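Local coordinates for RPA0582 (Rhodopseudomonas palustris, PDB 3HHL), which is of unknown function but belongs to the DUF1330 family and has an alpha-beta barrel fold, here seen as a pair of chains, at the interface of chains A and B. Numbering follows the deposited sequence. Chains: chain A, RPA0582; chain B, RPA0582.

Contact 1: the interface of chains A and B. Residues chain A 5, 124-125; chain B 78, 81-82, 85.
A mixed patch of a salt bridge and a ring-face contact joins the two copies of RPA0582 here: A:His5 and A:Arg125 of one chain grip a loop of the other, B:Gly81 to B:Glu85, which probably helps hold the two chains of the deposited assembly together. The charged link is a salt bridge between A:Arg125 and B:Glu85. NE of the guanidinium gives its hydrogen to the carboxylate atom OE1 at 3.0 Å, with 150° at the hydrogen. OE1 lies at the guanidinium edge, in its plane, and is approached on its syn side, although the two flat groups are turned 34° from each other; the second pairing, NH2 with OE2, is weak. A:Arg125 reaches this point through a bend at chi2 (-67°), which turns the chain past SE of selenomethionine B:Met78, 3.9 Å from CD. The rotation of the guanidinium is also fixed from its own chain, since NH1 hydrogen-bonds to the backbone O of A:Ser124 at 2.8 Å, coming from above the carbonyl plane. B:Pro82 lays CD over one guanidinium face, 3.8 Å from CZ. An alanine in place of A:Arg125 would probably leave the B:Glu85 carboxylate without its charged mate and B:Pro82 CD without the flat surface beneath it. The imidazole of A:His5 lies flat against the B:Gly81-B:Pro82 peptide, with B:Gly81 C 3.8 Å from the ring centroid. Glycine suits this place because its backbone, with positive phi, takes a shape other residues rarely adopt, and because, lacking a side chain, it lets A:His5 CG come 3.6 Å from B:Gly81 CA. The proline ring, with N above the imidazole face, sets CA and CB near CE1. Behind them, A:Ser124 OG donates to the backbone O of A:His5 at 2.7 Å, tying the imidazole's segment to strand 124-128. If this pair is the biological dimer, the site would pin the loop of one copy against the strand and N-terminal segment of the other.

Contact 2: the interface of chains A and B. Residues chain A 12, 27, 125-128; chain B 77-80.
Strand 124-128 of chain A runs antiparallel to the B:Leu77-B:Ile80 segment, pairing A:Leu126 with B:Ile80, A:Ile127 with B:Met78 and A:Arg128 with B:Leu77, so that an intermolecular beta-sheet, interrupted by a classic beta-bulge at B:Leu79 and B:Ile80, joins these two DUF1330 family chains. A:Leu126 both gives and takes: its N donates to B:Ile80 O at 2.9 Å, and its O receives B:Ile80 N at 3.2 Å. Further along, A:Arg128 N meets B:Leu77 O at 2.8 Å, while the return bond from B:Leu77 N to A:Arg128 O is weak. In the bulge B:Leu79 is the extra residue, with phi/psi of -73°/-43°, away from strand values, and its N makes a weak bond to the same A:Leu126 O; the insertion turns the side chains of B:Leu79 and B:Ile80 to the same side of the strand, both against A:Leu126. The CB of A:Leu126 packs 3.7 Å from the branched CB of B:Ile80, and with CG anti to the backbone N, its CD2 methyl reaches CD1 of that isoleucine. B:Leu79 lies alongside A:Leu126, pointing the same way, and carries its CD2 on to the CE methyl of selenomethionine A:Met27, 3.7 Å away. Methionine suits this place because its long unbranched chain, bent at chi2 and chi3, can bring a lone methyl to the leucine tip. On another side of the B segment, A:Val12 of helix 10-18 sets CG1 against the backbone, 3.4 Å from B:Met78 O, and meets CD2 of B:Leu77 with CG1 at 3.9 Å; a short branched side chain lets the helix sit near the peptide. The branched A:Ile127 crosses the flexible selenomethionine chain of B:Met78 obliquely, CG1 meeting SE and CE. A:Arg128 contributes mainly its backbone and CB, the latter meeting B:Leu77.

Contact 1: the interface of chains A and B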
ATOM      1  N   HIS A   5      -8.612 -11.591   4.257  1.00 51.24           N
ATOM      2  CA  HIS A   5      -9.510 -11.183   3.223  1.00 48.00           C
ATOM      3  C   HIS A   5      -8.908 -11.616   1.924  1.00 45.70           C
ATOM      4  O   HIS A   5      -7.793 -11.261   1.608  1.00 44.46           O
ATOM      5  CB  HIS A   5      -9.673  -9.674   3.261  1.00 47.73           C
ATOM      6  CG  HIS A   5     -10.104  -9.160   4.592  1.00 46.01           C
ATOM      7  ND1 HIS A   5     -11.411  -8.809   4.871  1.00 43.68           N
ATOM      8  CD2 HIS A   5      -9.400  -8.953   5.729  1.00 45.03           C
ATOM      9  CE1 HIS A   5     -11.484  -8.398   6.124  1.00 43.78           C
ATOM     10  NE2 HIS A   5     -10.284  -8.485   6.670  1.00 44.11           N
ATOM     11  N   SER A 124      -4.987 -10.336   2.105  1.00 33.45           N
ATOM     12  CA  SER A 124      -4.617  -9.365   1.067  1.00 32.59           C
ATOM     13  C   SER A 124      -5.385  -8.097   1.233  1.00 31.93           C
ATOM     14  O   SER A 124      -6.387  -8.071   1.906  1.00 31.83           O
ATOM     15  CB  SER A 124      -4.943  -9.904  -0.327  1.00 32.41           C
ATOM     16  OG  SER A 124      -6.346 -10.184  -0.456  1.00 32.55           O
ATOM     17  N   ARG A 125      -4.906  -7.060   0.587  1.00 31.81           N
ATOM     18  CA  ARG A 125      -5.658  -5.844   0.415  1.00 32.70           C
ATOM     19  C   ARG A 125      -5.647  -5.492  -1.028  1.00 32.29           C
ATOM     20  O   ARG A 125      -4.681  -5.778  -1.701  1.00 32.51           O
ATOM     21  CB  ARG A 125      -5.025  -4.713   1.209  1.00 32.86           C
ATOM     22  CG  ARG A 125      -4.982  -4.991   2.647  1.00 34.12           C
ATOM     23  CD  ARG A 125      -6.378  -5.015   3.224  1.00 36.08           C
ATOM     24  NE  ARG A 125      -6.278  -5.169   4.666  1.00 38.46           N
ATOM     25  CZ  ARG A 125      -6.171  -6.334   5.308  1.00 39.37           C
ATOM     26  NH1 ARG A 125      -6.173  -7.494   4.660  1.00 38.96           N
ATOM     27  NH2 ARG A 125      -6.088  -6.339   6.630  1.00 38.97           N
TER
HETATM   28  N   MSE B  78     -11.857   0.206  -0.747  1.00 30.77           N
HETATM   29  CA  MSE B  78     -11.203  -1.015  -0.278  1.00 30.64           C
HETATM   30  C   MSE B  78     -11.973  -2.157  -0.948  1.00 30.16           C
HETATM   31  O   MSE B  78     -12.976  -2.610  -0.424  1.00 29.64           O
HETATM   32  CB  MSE B  78     -11.251  -1.124   1.244  1.00 30.91           C
HETATM   33  CG  MSE B  78     -10.614  -2.389   1.790  1.00 31.47           C
HETATM   34 SE   MSE B  78      -8.679  -2.307   1.604  1.00 35.02          SE
HETATM   35  CE  MSE B  78      -8.302  -0.615   2.454  1.00 32.42           C
ATOM     36  N   GLY B  81     -10.564  -6.445   1.417  1.00 32.76           N
ATOM     37  CA  GLY B  81     -10.124  -6.034   2.735  1.00 34.16           C
ATOM     38  C   GLY B  81     -11.325  -5.655   3.541  1.00 35.42           C
ATOM     39  O   GLY B  81     -12.441  -5.691   3.023  1.00 36.06           O
ATOM     40  N   PRO B  82     -11.120  -5.271   4.805  1.00 37.36           N
ATOM     41  CA  PRO B  82     -12.227  -4.839   5.699  1.00 38.47           C
ATOM     42  C   PRO B  82     -12.715  -3.446   5.379  1.00 40.02           C
ATOM     43  O   PRO B  82     -11.893  -2.620   5.077  1.00 40.13           O
ATOM     44  CB  PRO B  82     -11.564  -4.824   7.062  1.00 38.37           C
ATOM     45  CG  PRO B  82     -10.090  -4.587   6.800  1.00 38.06           C
ATOM     46  CD  PRO B  82      -9.792  -5.127   5.427  1.00 37.60           C
ATOM     47  N   GLU B  85     -11.215  -0.227   7.081  1.00 49.44           N
ATOM     48  CA  GLU B  85      -9.933   0.280   6.603  1.00 48.72           C
ATOM     49  C   GLU B  85     -10.176   1.304   5.517  1.00 47.30           C
ATOM     50  O   GLU B  85     -10.855   1.041   4.546  1.00 47.22           O
ATOM     51  CB  GLU B  85      -9.021  -0.827   6.098  1.00 48.80           C
ATOM     52  CG  GLU B  85      -7.875  -1.073   7.017  1.00 50.87           C
ATOM     53  CD  GLU B  85      -7.014  -2.223   6.593  1.00 53.87           C
ATOM     54  OE1 GLU B  85      -6.668  -2.320   5.401  1.00 54.53           O
ATOM     55  OE2 GLU B  85      -6.685  -3.047   7.470  1.00 58.11           O
TER

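Contact 2: the interface of chains A and B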
ATOM      1  N   VAL A  12     -19.554  -4.657  -2.103  1.00 34.91           N
ATOM      2  CA  VAL A  12     -18.430  -3.757  -2.332  1.00 33.52           C
ATOM      3  C   VAL A  12     -18.064  -3.709  -3.812  1.00 33.71           C
ATOM      4  O   VAL A  12     -17.770  -2.659  -4.345  1.00 33.84           O
ATOM      5  CB  VAL A  12     -17.251  -4.166  -1.451  1.00 33.51           C
ATOM      6  CG1 VAL A  12     -15.923  -3.417  -1.856  1.00 31.81           C
ATOM      7  CG2 VAL A  12     -17.622  -3.924   0.004  1.00 29.11           C
HETATM    8  N   MSE A  27      -4.690   0.110  -8.871  1.00 32.73           N
HETATM    9  CA  MSE A  27      -5.066  -0.921  -7.958  1.00 32.56           C
HETATM   10  C   MSE A  27      -3.811  -1.334  -7.171  1.00 31.98           C
HETATM   11  O   MSE A  27      -2.928  -2.018  -7.688  1.00 30.48           O
HETATM   12  CB  MSE A  27      -5.597  -2.098  -8.763  1.00 32.50           C
HETATM   13  CG  MSE A  27      -6.825  -1.795  -9.598  1.00 34.29           C
HETATM   14 SE   MSE A  27      -8.325  -1.030  -8.638  1.00 39.12          SE
HETATM   15  CE  MSE A  27      -9.104  -2.594  -7.925  1.00 34.61           C
ATOM     16  N   ARG A 125      -4.906  -7.060   0.587  1.00 31.81           N
ATOM     17  CA  ARG A 125      -5.658  -5.844   0.415  1.00 32.70           C
ATOM     18  C   ARG A 125      -5.647  -5.492  -1.028  1.00 32.29           C
ATOM     19  O   ARG A 125      -4.681  -5.778  -1.701  1.00 32.51           O
ATOM     20  CB  ARG A 125      -5.025  -4.713   1.209  1.00 32.86           C
ATOM     21  CG  ARG A 125      -4.982  -4.991   2.647  1.00 34.12           C
ATOM     22  CD  ARG A 125      -6.378  -5.015   3.224  1.00 36.08           C
ATOM     23  NE  ARG A 125      -6.278  -5.169   4.666  1.00 38.46           N
ATOM     24  CZ  ARG A 125      -6.171  -6.334   5.308  1.00 39.37           C
ATOM     25  NH1 ARG A 125      -6.173  -7.494   4.660  1.00 38.96           N
ATOM     26  NH2 ARG A 125      -6.088  -6.339   6.630  1.00 38.97           N
ATOM     27  N   LEU A 126      -6.726  -4.891  -1.510  1.00 32.83           N
ATOM     28  CA  LEU A 126      -6.782  -4.408  -2.890  1.00 33.14           C
ATOM     29  C   LEU A 126      -7.462  -3.081  -2.807  1.00 33.31           C
ATOM     30  O   LEU A 126      -8.672  -3.013  -2.602  1.00 33.69           O
ATOM     31  CB  LEU A 126      -7.563  -5.376  -3.788  1.00 33.64           C
ATOM     32  CG  LEU A 126      -7.601  -5.087  -5.291  1.00 34.27           C
ATOM     33  CD1 LEU A 126      -6.244  -5.118  -5.815  1.00 34.64           C
ATOM     34  CD2 LEU A 126      -8.457  -6.098  -6.025  1.00 32.97           C
ATOM     35  N   ILE A 127      -6.663  -2.028  -2.949  1.00 33.47           N
ATOM     36  CA  ILE A 127      -7.097  -0.659  -2.734  1.00 32.96           C
ATOM     37  C   ILE A 127      -7.213   0.029  -4.065  1.00 33.26           C
ATOM     38  O   ILE A 127      -6.260   0.041  -4.825  1.00 32.89           O
ATOM     39  CB  ILE A 127      -6.071   0.092  -1.898  1.00 33.30           C
ATOM     40  CG1 ILE A 127      -5.735  -0.762  -0.639  1.00 32.63           C
ATOM     41  CG2 ILE A 127      -6.604   1.498  -1.596  1.00 29.20           C
ATOM     42  CD1 ILE A 127      -4.812  -0.094   0.385  1.00 31.97           C
ATOM     43  N   ARG A 128      -8.381   0.593  -4.346  1.00 33.40           N
ATOM     44  CA  ARG A 128      -8.581   1.267  -5.603  1.00 34.06           C
ATOM     45  C   ARG A 128      -8.225   2.717  -5.414  1.00 34.16           C
ATOM     46  O   ARG A 128      -8.769   3.328  -4.513  1.00 35.08           O
ATOM     47  CB  ARG A 128     -10.017   1.166  -6.045  1.00 34.06           C
ATOM     48  CG  ARG A 128     -10.338   2.105  -7.166  1.00 33.81           C
ATOM     49  CD  ARG A 128     -11.820   2.126  -7.441  1.00 34.02           C
ATOM     50  NE  ARG A 128     -12.217   3.250  -8.265  1.00 33.16           N
ATOM     51  CZ  ARG A 128     -13.325   3.322  -8.982  1.00 33.20           C
ATOM     52  NH1 ARG A 128     -14.173   2.334  -9.016  1.00 34.74           N
ATOM     53  NH2 ARG A 128     -13.595   4.416  -9.675  1.00 37.65           N
TER
ATOM     54  N   LEU B  77     -11.657   3.050  -2.884  1.00 28.94           N
ATOM     55  CA  LEU B  77     -12.382   1.888  -2.386  1.00 28.48           C
ATOM     56  C   LEU B  77     -11.455   0.820  -1.864  1.00 29.80           C
ATOM     57  O   LEU B  77     -10.395   0.542  -2.465  1.00 30.56           O
ATOM     58  CB  LEU B  77     -13.220   1.262  -3.489  1.00 27.50           C
ATOM     59  CG  LEU B  77     -14.357   0.337  -3.058  1.00 25.00           C
ATOM     60  CD1 LEU B  77     -15.459   1.184  -2.503  1.00 19.68           C
ATOM     61  CD2 LEU B  77     -14.881  -0.539  -4.217  1.00 21.22           C
HETATM   62  N   MSE B  78     -11.857   0.206  -0.747  1.00 30.77           N
HETATM   63  CA  MSE B  78     -11.203  -1.015  -0.278  1.00 30.64           C
HETATM   64  C   MSE B  78     -11.973  -2.157  -0.948  1.00 30.16           C
HETATM   65  O   MSE B  78     -12.976  -2.610  -0.424  1.00 29.64           O
HETATM   66  CB  MSE B  78     -11.251  -1.124   1.244  1.00 30.91           C
HETATM   67  CG  MSE B  78     -10.614  -2.389   1.790  1.00 31.47           C
HETATM   68 SE   MSE B  78      -8.679  -2.307   1.604  1.00 35.02          SE
HETATM   69  CE  MSE B  78      -8.302  -0.615   2.454  1.00 32.42           C
ATOM     70  N   LEU B  79     -11.518  -2.580  -2.126  1.00 29.80           N
ATOM     71  CA  LEU B  79     -12.216  -3.611  -2.898  1.00 29.82           C
ATOM     72  C   LEU B  79     -12.028  -4.992  -2.256  1.00 30.30           C
ATOM     73  O   LEU B  79     -12.984  -5.765  -2.170  1.00 30.33           O
ATOM     74  CB  LEU B  79     -11.740  -3.627  -4.348  1.00 29.39           C
ATOM     75  CG  LEU B  79     -12.432  -4.654  -5.240  1.00 27.75           C
ATOM     76  CD1 LEU B  79     -13.884  -4.470  -5.087  1.00 25.24           C
ATOM     77  CD2 LEU B  79     -12.012  -4.503  -6.699  1.00 22.27           C
ATOM     78  N   ILE B  80     -10.804  -5.300  -1.809  1.00 30.47           N
ATOM     79  CA  ILE B  80     -10.576  -6.483  -0.983  1.00 30.61           C
ATOM     80  C   ILE B  80      -9.944  -6.044   0.330  1.00 31.51           C
ATOM     81  O   ILE B  80      -8.928  -5.361   0.362  1.00 31.40           O
ATOM     82  CB  ILE B  80      -9.676  -7.555  -1.646  1.00 30.39           C
ATOM     83  CG1 ILE B  80     -10.318  -8.119  -2.915  1.00 28.95           C
ATOM     84  CG2 ILE B  80      -9.437  -8.713  -0.651  1.00 29.41           C
ATOM     85  CD1 ILE B  80      -9.405  -8.996  -3.750  1.00 26.17           C
TER

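The centres of the C-alpha atoms of contact 1 and contact 2 lie about 6 Å apart, and the two share A:Arg125 and B:Met78. They are therefore neighbouring stretches of one surface. Strand 124-128 of chain A runs through both, and the B segment passes from the sheet pairing of contact 2 directly into the loop held in contact 1. Contact 2 supplies backbone register and apolar cover, whereas contact 1 adds charge and ring packing at the end of that pairing. Together they suggest one continuous two-chain interface, although the structure alone does not show that the dimer forms in solution.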